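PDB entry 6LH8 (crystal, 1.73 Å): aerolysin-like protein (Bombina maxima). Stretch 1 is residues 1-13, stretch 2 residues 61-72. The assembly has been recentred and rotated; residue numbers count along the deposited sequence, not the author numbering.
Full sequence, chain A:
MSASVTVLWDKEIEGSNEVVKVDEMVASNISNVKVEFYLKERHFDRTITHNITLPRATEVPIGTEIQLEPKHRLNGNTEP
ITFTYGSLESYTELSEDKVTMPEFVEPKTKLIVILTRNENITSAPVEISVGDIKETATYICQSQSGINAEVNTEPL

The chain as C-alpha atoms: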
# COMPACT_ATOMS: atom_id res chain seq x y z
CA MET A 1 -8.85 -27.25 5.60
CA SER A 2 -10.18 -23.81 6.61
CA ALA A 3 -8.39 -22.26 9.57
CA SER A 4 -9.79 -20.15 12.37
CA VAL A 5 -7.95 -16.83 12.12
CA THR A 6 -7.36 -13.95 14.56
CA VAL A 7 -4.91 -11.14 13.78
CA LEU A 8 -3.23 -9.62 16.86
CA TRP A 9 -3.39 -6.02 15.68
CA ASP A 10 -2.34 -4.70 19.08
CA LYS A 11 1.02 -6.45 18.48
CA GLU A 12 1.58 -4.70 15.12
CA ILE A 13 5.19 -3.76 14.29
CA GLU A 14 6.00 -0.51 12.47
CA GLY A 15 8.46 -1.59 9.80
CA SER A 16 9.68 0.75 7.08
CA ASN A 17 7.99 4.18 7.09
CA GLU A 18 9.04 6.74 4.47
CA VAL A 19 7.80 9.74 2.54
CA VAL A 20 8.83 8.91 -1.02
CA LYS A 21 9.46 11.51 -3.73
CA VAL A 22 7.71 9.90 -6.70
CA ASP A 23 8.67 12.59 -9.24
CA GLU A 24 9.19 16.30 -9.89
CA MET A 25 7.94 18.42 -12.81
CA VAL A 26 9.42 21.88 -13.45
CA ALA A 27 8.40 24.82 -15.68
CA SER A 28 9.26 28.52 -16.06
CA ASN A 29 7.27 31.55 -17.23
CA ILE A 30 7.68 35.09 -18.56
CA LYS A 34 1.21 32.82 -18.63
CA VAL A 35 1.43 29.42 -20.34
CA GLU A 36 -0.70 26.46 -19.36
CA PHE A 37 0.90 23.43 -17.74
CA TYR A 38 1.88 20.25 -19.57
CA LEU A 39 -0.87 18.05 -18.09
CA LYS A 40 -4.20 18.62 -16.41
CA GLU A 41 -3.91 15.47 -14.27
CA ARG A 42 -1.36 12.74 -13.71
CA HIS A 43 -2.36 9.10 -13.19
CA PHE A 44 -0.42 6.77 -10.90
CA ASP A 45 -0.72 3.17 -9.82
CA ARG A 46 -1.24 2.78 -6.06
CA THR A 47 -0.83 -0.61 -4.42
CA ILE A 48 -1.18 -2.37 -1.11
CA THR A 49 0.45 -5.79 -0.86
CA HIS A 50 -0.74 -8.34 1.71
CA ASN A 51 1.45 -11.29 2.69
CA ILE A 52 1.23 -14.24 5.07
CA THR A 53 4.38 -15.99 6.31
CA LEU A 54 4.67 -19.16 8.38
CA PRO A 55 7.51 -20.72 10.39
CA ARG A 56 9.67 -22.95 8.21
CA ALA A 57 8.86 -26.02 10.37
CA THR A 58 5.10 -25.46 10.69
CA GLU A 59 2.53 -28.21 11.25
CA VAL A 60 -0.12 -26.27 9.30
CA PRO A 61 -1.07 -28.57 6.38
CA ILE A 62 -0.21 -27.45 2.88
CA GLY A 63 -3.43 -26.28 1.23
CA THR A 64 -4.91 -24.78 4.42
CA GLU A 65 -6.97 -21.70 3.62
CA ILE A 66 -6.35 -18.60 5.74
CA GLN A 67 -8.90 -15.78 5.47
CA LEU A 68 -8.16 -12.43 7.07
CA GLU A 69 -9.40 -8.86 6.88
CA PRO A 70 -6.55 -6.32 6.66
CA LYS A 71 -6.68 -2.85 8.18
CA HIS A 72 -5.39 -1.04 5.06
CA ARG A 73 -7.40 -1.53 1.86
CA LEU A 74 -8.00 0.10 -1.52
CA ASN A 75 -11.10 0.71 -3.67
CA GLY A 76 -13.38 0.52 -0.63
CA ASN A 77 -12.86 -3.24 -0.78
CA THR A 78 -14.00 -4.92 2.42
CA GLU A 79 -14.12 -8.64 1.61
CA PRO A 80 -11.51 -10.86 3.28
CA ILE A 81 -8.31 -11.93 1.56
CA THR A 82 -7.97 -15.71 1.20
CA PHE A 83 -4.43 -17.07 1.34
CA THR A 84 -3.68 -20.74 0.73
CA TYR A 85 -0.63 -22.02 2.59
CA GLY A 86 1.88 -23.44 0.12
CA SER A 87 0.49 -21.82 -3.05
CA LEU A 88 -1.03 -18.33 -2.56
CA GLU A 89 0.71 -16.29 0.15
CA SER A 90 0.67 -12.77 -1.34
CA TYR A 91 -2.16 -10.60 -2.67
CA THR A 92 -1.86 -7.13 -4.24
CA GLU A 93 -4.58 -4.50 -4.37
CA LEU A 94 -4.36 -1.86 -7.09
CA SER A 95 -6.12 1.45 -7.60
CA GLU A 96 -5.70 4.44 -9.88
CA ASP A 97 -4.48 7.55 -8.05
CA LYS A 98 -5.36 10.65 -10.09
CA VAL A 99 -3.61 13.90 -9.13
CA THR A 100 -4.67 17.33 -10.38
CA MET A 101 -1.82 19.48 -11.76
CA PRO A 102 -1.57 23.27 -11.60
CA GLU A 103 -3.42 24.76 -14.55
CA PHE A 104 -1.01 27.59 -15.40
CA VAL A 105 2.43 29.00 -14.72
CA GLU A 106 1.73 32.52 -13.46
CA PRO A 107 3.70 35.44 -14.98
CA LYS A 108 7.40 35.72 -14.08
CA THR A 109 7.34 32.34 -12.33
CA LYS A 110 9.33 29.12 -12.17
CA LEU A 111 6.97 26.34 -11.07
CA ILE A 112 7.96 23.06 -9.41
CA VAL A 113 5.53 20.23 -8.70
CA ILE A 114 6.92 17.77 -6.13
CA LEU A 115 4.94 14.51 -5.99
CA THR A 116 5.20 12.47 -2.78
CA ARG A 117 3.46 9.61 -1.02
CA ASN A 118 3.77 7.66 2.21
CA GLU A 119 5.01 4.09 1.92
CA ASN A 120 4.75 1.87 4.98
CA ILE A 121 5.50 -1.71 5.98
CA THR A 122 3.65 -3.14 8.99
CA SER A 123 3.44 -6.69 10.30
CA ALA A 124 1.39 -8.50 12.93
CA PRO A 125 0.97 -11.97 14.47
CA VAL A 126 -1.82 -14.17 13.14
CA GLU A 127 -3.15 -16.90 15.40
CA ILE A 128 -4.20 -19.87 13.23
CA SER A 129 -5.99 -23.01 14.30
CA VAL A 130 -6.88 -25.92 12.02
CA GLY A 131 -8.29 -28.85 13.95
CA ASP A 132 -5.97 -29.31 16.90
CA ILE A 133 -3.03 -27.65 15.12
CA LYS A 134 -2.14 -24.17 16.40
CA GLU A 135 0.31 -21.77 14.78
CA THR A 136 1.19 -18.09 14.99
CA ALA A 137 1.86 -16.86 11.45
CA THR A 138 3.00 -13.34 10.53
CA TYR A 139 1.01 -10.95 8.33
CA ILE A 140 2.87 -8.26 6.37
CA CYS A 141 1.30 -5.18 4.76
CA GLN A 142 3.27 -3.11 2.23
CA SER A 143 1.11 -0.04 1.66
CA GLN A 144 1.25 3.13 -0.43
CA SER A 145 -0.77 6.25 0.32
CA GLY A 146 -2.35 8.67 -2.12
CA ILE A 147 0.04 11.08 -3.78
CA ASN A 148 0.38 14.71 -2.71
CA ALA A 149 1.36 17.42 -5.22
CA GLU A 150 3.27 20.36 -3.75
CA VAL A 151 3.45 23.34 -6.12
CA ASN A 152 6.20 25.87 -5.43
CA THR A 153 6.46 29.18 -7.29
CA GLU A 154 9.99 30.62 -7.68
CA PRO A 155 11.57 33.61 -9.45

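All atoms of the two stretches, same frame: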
# COMPACT_ATOMS: atom_id res chain seq x y z
N MET A 1 -9.90 -27.94 6.36
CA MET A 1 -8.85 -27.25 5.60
C MET A 1 -9.02 -25.73 5.63
O MET A 1 -8.31 -25.01 4.92
CB MET A 1 -8.83 -27.72 4.15
CG MET A 1 -8.60 -29.21 3.99
SD MET A 1 -7.85 -29.60 2.40
CE MET A 1 -6.21 -28.91 2.61
N SER A 2 -9.96 -25.24 6.44
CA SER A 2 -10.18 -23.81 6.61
C SER A 2 -9.83 -23.44 8.05
O SER A 2 -10.45 -23.96 8.99
CB SER A 2 -11.62 -23.42 6.29
OG SER A 2 -11.75 -22.02 6.12
N ALA A 3 -8.86 -22.56 8.23
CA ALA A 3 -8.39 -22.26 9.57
C ALA A 3 -9.29 -21.23 10.25
O ALA A 3 -9.94 -20.41 9.60
CB ALA A 3 -6.96 -21.75 9.53
N SER A 4 -9.32 -21.29 11.59
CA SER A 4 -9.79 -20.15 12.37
C SER A 4 -8.66 -19.14 12.45
O SER A 4 -7.51 -19.51 12.66
CB SER A 4 -10.19 -20.58 13.78
OG SER A 4 -11.28 -21.47 13.78
N VAL A 5 -8.98 -17.86 12.27
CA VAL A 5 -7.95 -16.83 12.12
C VAL A 5 -8.26 -15.65 13.04
O VAL A 5 -9.40 -15.17 13.07
CB VAL A 5 -7.85 -16.34 10.66
CG1 VAL A 5 -6.78 -15.26 10.55
CG2 VAL A 5 -7.55 -17.49 9.72
N THR A 6 -7.25 -15.19 13.78
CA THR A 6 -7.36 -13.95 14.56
C THR A 6 -6.06 -13.18 14.44
O THR A 6 -5.01 -13.69 14.84
CB THR A 6 -7.65 -14.25 16.04
OG1 THR A 6 -8.91 -14.91 16.17
CG2 THR A 6 -7.65 -12.96 16.85
N VAL A 7 -6.11 -11.97 13.89
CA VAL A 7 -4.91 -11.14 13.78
C VAL A 7 -4.75 -10.35 15.07
O VAL A 7 -5.72 -9.77 15.57
CB VAL A 7 -4.99 -10.20 12.56
CG1 VAL A 7 -3.70 -9.37 12.46
CG2 VAL A 7 -5.21 -10.98 11.29
N LEU A 8 -3.53 -10.35 15.62
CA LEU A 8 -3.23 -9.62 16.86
C LEU A 8 -2.75 -8.21 16.50
O LEU A 8 -1.56 -7.88 16.57
CB LEU A 8 -2.21 -10.37 17.71
CG LEU A 8 -2.45 -11.87 17.93
CD1 LEU A 8 -1.44 -12.45 18.90
CD2 LEU A 8 -3.88 -12.15 18.40
N TRP A 9 -3.71 -7.37 16.14
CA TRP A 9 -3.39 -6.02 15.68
C TRP A 9 -2.72 -5.20 16.77
O TRP A 9 -1.93 -4.29 16.45
CB TRP A 9 -4.66 -5.33 15.20
CG TRP A 9 -5.29 -5.92 13.97
CD1 TRP A 9 -6.55 -6.46 13.88
CD2 TRP A 9 -4.71 -6.02 12.66
NE1 TRP A 9 -6.77 -6.89 12.59
CE2 TRP A 9 -5.66 -6.64 11.83
CE3 TRP A 9 -3.47 -5.67 12.12
CZ2 TRP A 9 -5.42 -6.89 10.47
CZ3 TRP A 9 -3.23 -5.92 10.78
CH2 TRP A 9 -4.20 -6.52 9.97
N ASP A 10 -3.00 -5.48 18.05
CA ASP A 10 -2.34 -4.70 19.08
C ASP A 10 -0.85 -5.02 19.18
O ASP A 10 -0.12 -4.30 19.87
CB ASP A 10 -3.01 -4.88 20.45
CG ASP A 10 -2.87 -6.29 21.00
OD1 ASP A 10 -2.92 -7.26 20.22
OD2 ASP A 10 -2.74 -6.42 22.24
N LYS A 11 -0.39 -6.09 18.53
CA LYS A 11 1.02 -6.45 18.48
C LYS A 11 1.70 -6.02 17.19
O LYS A 11 2.81 -6.49 16.90
CB LYS A 11 1.17 -7.96 18.67
CG LYS A 11 0.79 -8.48 20.05
CD LYS A 11 1.74 -7.91 21.11
CE LYS A 11 1.42 -8.43 22.51
NZ LYS A 11 2.09 -7.61 23.57
N GLU A 12 1.06 -5.14 16.42
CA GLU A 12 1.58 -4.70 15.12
C GLU A 12 2.94 -4.02 15.27
O GLU A 12 3.16 -3.23 16.19
CB GLU A 12 0.59 -3.75 14.46
CG GLU A 12 1.08 -3.18 13.13
CD GLU A 12 -0.00 -2.43 12.39
OE1 GLU A 12 -0.91 -3.09 11.85
OE2 GLU A 12 0.06 -1.19 12.34
N ILE A 13 3.85 -4.33 14.34
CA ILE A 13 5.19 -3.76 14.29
C ILE A 13 5.21 -2.72 13.18
O ILE A 13 4.72 -2.97 12.07
CB ILE A 13 6.26 -4.84 14.04
CG1 ILE A 13 6.30 -5.83 15.20
CG2 ILE A 13 7.64 -4.19 13.76
CD1 ILE A 13 7.11 -7.13 14.87
N PRO A 61 -1.12 -27.78 7.62
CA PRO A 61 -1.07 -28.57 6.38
C PRO A 61 -1.01 -27.69 5.15
O PRO A 61 -1.67 -26.66 5.06
CB PRO A 61 -2.38 -29.37 6.42
CG PRO A 61 -2.80 -29.35 7.86
CD PRO A 61 -2.34 -28.03 8.39
N ILE A 62 -0.20 -28.11 4.18
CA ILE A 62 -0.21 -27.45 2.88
C ILE A 62 -1.61 -27.53 2.28
O ILE A 62 -2.28 -28.57 2.34
CB ILE A 62 0.86 -28.06 1.96
CG1 ILE A 62 2.24 -27.65 2.46
CG2 ILE A 62 0.65 -27.61 0.53
CD1 ILE A 62 3.38 -28.08 1.57
N GLY A 63 -2.08 -26.41 1.74
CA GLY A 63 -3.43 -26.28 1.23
C GLY A 63 -4.42 -25.63 2.19
O GLY A 63 -5.54 -25.32 1.77
N THR A 64 -4.03 -25.44 3.45
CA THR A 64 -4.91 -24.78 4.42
C THR A 64 -5.25 -23.38 3.96
O THR A 64 -4.37 -22.61 3.56
CB THR A 64 -4.23 -24.73 5.79
OG1 THR A 64 -3.98 -26.05 6.26
CG2 THR A 64 -5.12 -24.01 6.81
N GLU A 65 -6.53 -23.03 4.02
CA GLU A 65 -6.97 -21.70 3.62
C GLU A 65 -7.00 -20.79 4.84
O GLU A 65 -7.44 -21.19 5.92
CB GLU A 65 -8.34 -21.75 2.95
CG GLU A 65 -8.30 -22.35 1.54
CD GLU A 65 -9.54 -22.05 0.72
OE1 GLU A 65 -10.52 -21.53 1.28
OE2 GLU A 65 -9.54 -22.34 -0.50
N ILE A 66 -6.52 -19.56 4.66
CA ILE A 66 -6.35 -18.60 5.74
C ILE A 66 -6.98 -17.30 5.28
O ILE A 66 -6.41 -16.58 4.45
CB ILE A 66 -4.87 -18.39 6.11
CG1 ILE A 66 -4.23 -19.71 6.54
CG2 ILE A 66 -4.74 -17.32 7.19
CD1 ILE A 66 -2.71 -19.73 6.38
N GLN A 67 -8.17 -17.00 5.80
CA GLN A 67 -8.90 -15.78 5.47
C GLN A 67 -8.66 -14.72 6.53
O GLN A 67 -8.87 -14.98 7.72
CB GLN A 67 -10.41 -16.06 5.37
CG GLN A 67 -10.83 -16.76 4.12
CD GLN A 67 -12.33 -16.68 3.88
OE1 GLN A 67 -12.84 -17.20 2.90
NE2 GLN A 67 -13.03 -16.02 4.80
N LEU A 68 -8.26 -13.53 6.11
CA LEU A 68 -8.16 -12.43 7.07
C LEU A 68 -8.61 -11.14 6.42
O LEU A 68 -8.68 -11.01 5.19
CB LEU A 68 -6.76 -12.29 7.67
CG LEU A 68 -5.50 -11.99 6.85
CD1 LEU A 68 -5.39 -10.51 6.51
CD2 LEU A 68 -4.29 -12.42 7.68
N GLU A 69 -8.93 -10.17 7.28
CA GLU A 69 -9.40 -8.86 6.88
C GLU A 69 -8.37 -7.81 7.27
O GLU A 69 -8.26 -7.46 8.46
CB GLU A 69 -10.75 -8.56 7.53
CG GLU A 69 -11.80 -9.58 7.17
CD GLU A 69 -13.14 -9.27 7.79
OE1 GLU A 69 -13.67 -8.17 7.51
OE2 GLU A 69 -13.65 -10.11 8.55
N PRO A 70 -7.58 -7.30 6.33
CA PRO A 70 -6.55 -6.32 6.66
C PRO A 70 -7.16 -5.02 7.16
O PRO A 70 -8.35 -4.74 6.98
CB PRO A 70 -5.82 -6.10 5.34
CG PRO A 70 -6.18 -7.28 4.49
CD PRO A 70 -7.56 -7.68 4.90
N LYS A 71 -6.30 -4.21 7.79
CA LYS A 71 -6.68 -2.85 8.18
C LYS A 71 -6.65 -1.89 6.99
O LYS A 71 -7.54 -1.04 6.86
CB LYS A 71 -5.76 -2.32 9.28
CG LYS A 71 -5.69 -3.16 10.55
CD LYS A 71 -5.23 -2.35 11.76
CE LYS A 71 -3.94 -1.58 11.48
NZ LYS A 71 -3.24 -1.18 12.74
N HIS A 72 -5.63 -1.99 6.15
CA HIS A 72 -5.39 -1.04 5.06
C HIS A 72 -5.84 -1.65 3.74
O HIS A 72 -5.30 -2.67 3.31
CB HIS A 72 -3.91 -0.66 4.99
CG HIS A 72 -3.36 -0.20 6.30
ND1 HIS A 72 -3.81 0.95 6.92
CD2 HIS A 72 -2.41 -0.72 7.11
CE1 HIS A 72 -3.16 1.11 8.06
NE2 HIS A 72 -2.31 0.11 8.20
O HOH W 1 -9.57 -19.10 7.10
O HOH W 2 -9.00 -8.12 11.15
O HOH W 3 -2.82 -1.69 15.58
O HOH W 4 -0.87 0.13 10.37

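The N-terminal segment of the aerolysin-like protein runs alongside residues 61-72, and the direct hydrogen bonds between them lie at the two ends of the contact. At one end K71 NZ forms a salt bridge with E12, 3.1 Å from E12 OE1; a second, weak hydrogen bond places K71 NZ 3.3 Å from E12 OE2, so the carboxylate is engaged through both oxygens. Water extends this cluster. Water 4 donates to E12 OE2 at 2.5 Å and lies 2.6 Å from H72 NE2, while water 3 donates to the carbonyl W9 O at 2.9 Å and accepts a weak hydrogen bond from K71 NZ at 2.9 Å.

At the other end the backbones pair directly. E65 N donates to M1 O at 2.8 Å and A3 N donates to E65 O at 3.0 Å, both with an N-H...O angle of 175°. These two nearly linear bonds flank S2 and make a single bridge between S2 and E65. M1 O also receives a CA-H...O contact from T64 CA at 3.4 Å. Beyond the bridge the backbones diverge: CA-CA separations rise from 4.9 Å for S2 and E65 to 6.7 Å for V5 and L68, and the strand directions differ by 40°. Water 1 bridges the widening gap, donating to A3 O (2.8 Å) and E65 O (3.2 Å) and accepting from Q67 N (2.8 Å).

The approach to the bridge is shaped by a type II turn from P61 to T64, closed by T64 N to P61 O at 3.1 Å and reinforced by T64 OG1 to P61 O at 2.7 Å. G63 adopts a positive phi of 98°, at which a CB would be jammed against the preceding carbonyl oxygen; its ideal position would also lie only 3.1 Å from M1 CE. M1 CE rests 3.7 Å from G63 O.

Where the strands separate, side chains fill the space. A3, V5 and V7 alternate with S4 and T6, whose CA-to-CB bonds point away. V5 packs through CG2 against I66 CG2 (3.8 Å) and through CG1 against L68 CB (4.1 Å), and V7 CG2 meets L68 CD2 at 4.0 Å.

Farther along, the aliphatic part of K71 covers one face of the W9 indole: K71 CG sits 3.4 Å from the centroid of the W9 six-membered ring, 1° off its normal, a CH-pi contact. E69 O approaches the ring edge, 3.5 Å from W9 CZ2, and water 2 links W9 NE1 to E69 O at 2.9 Å from each.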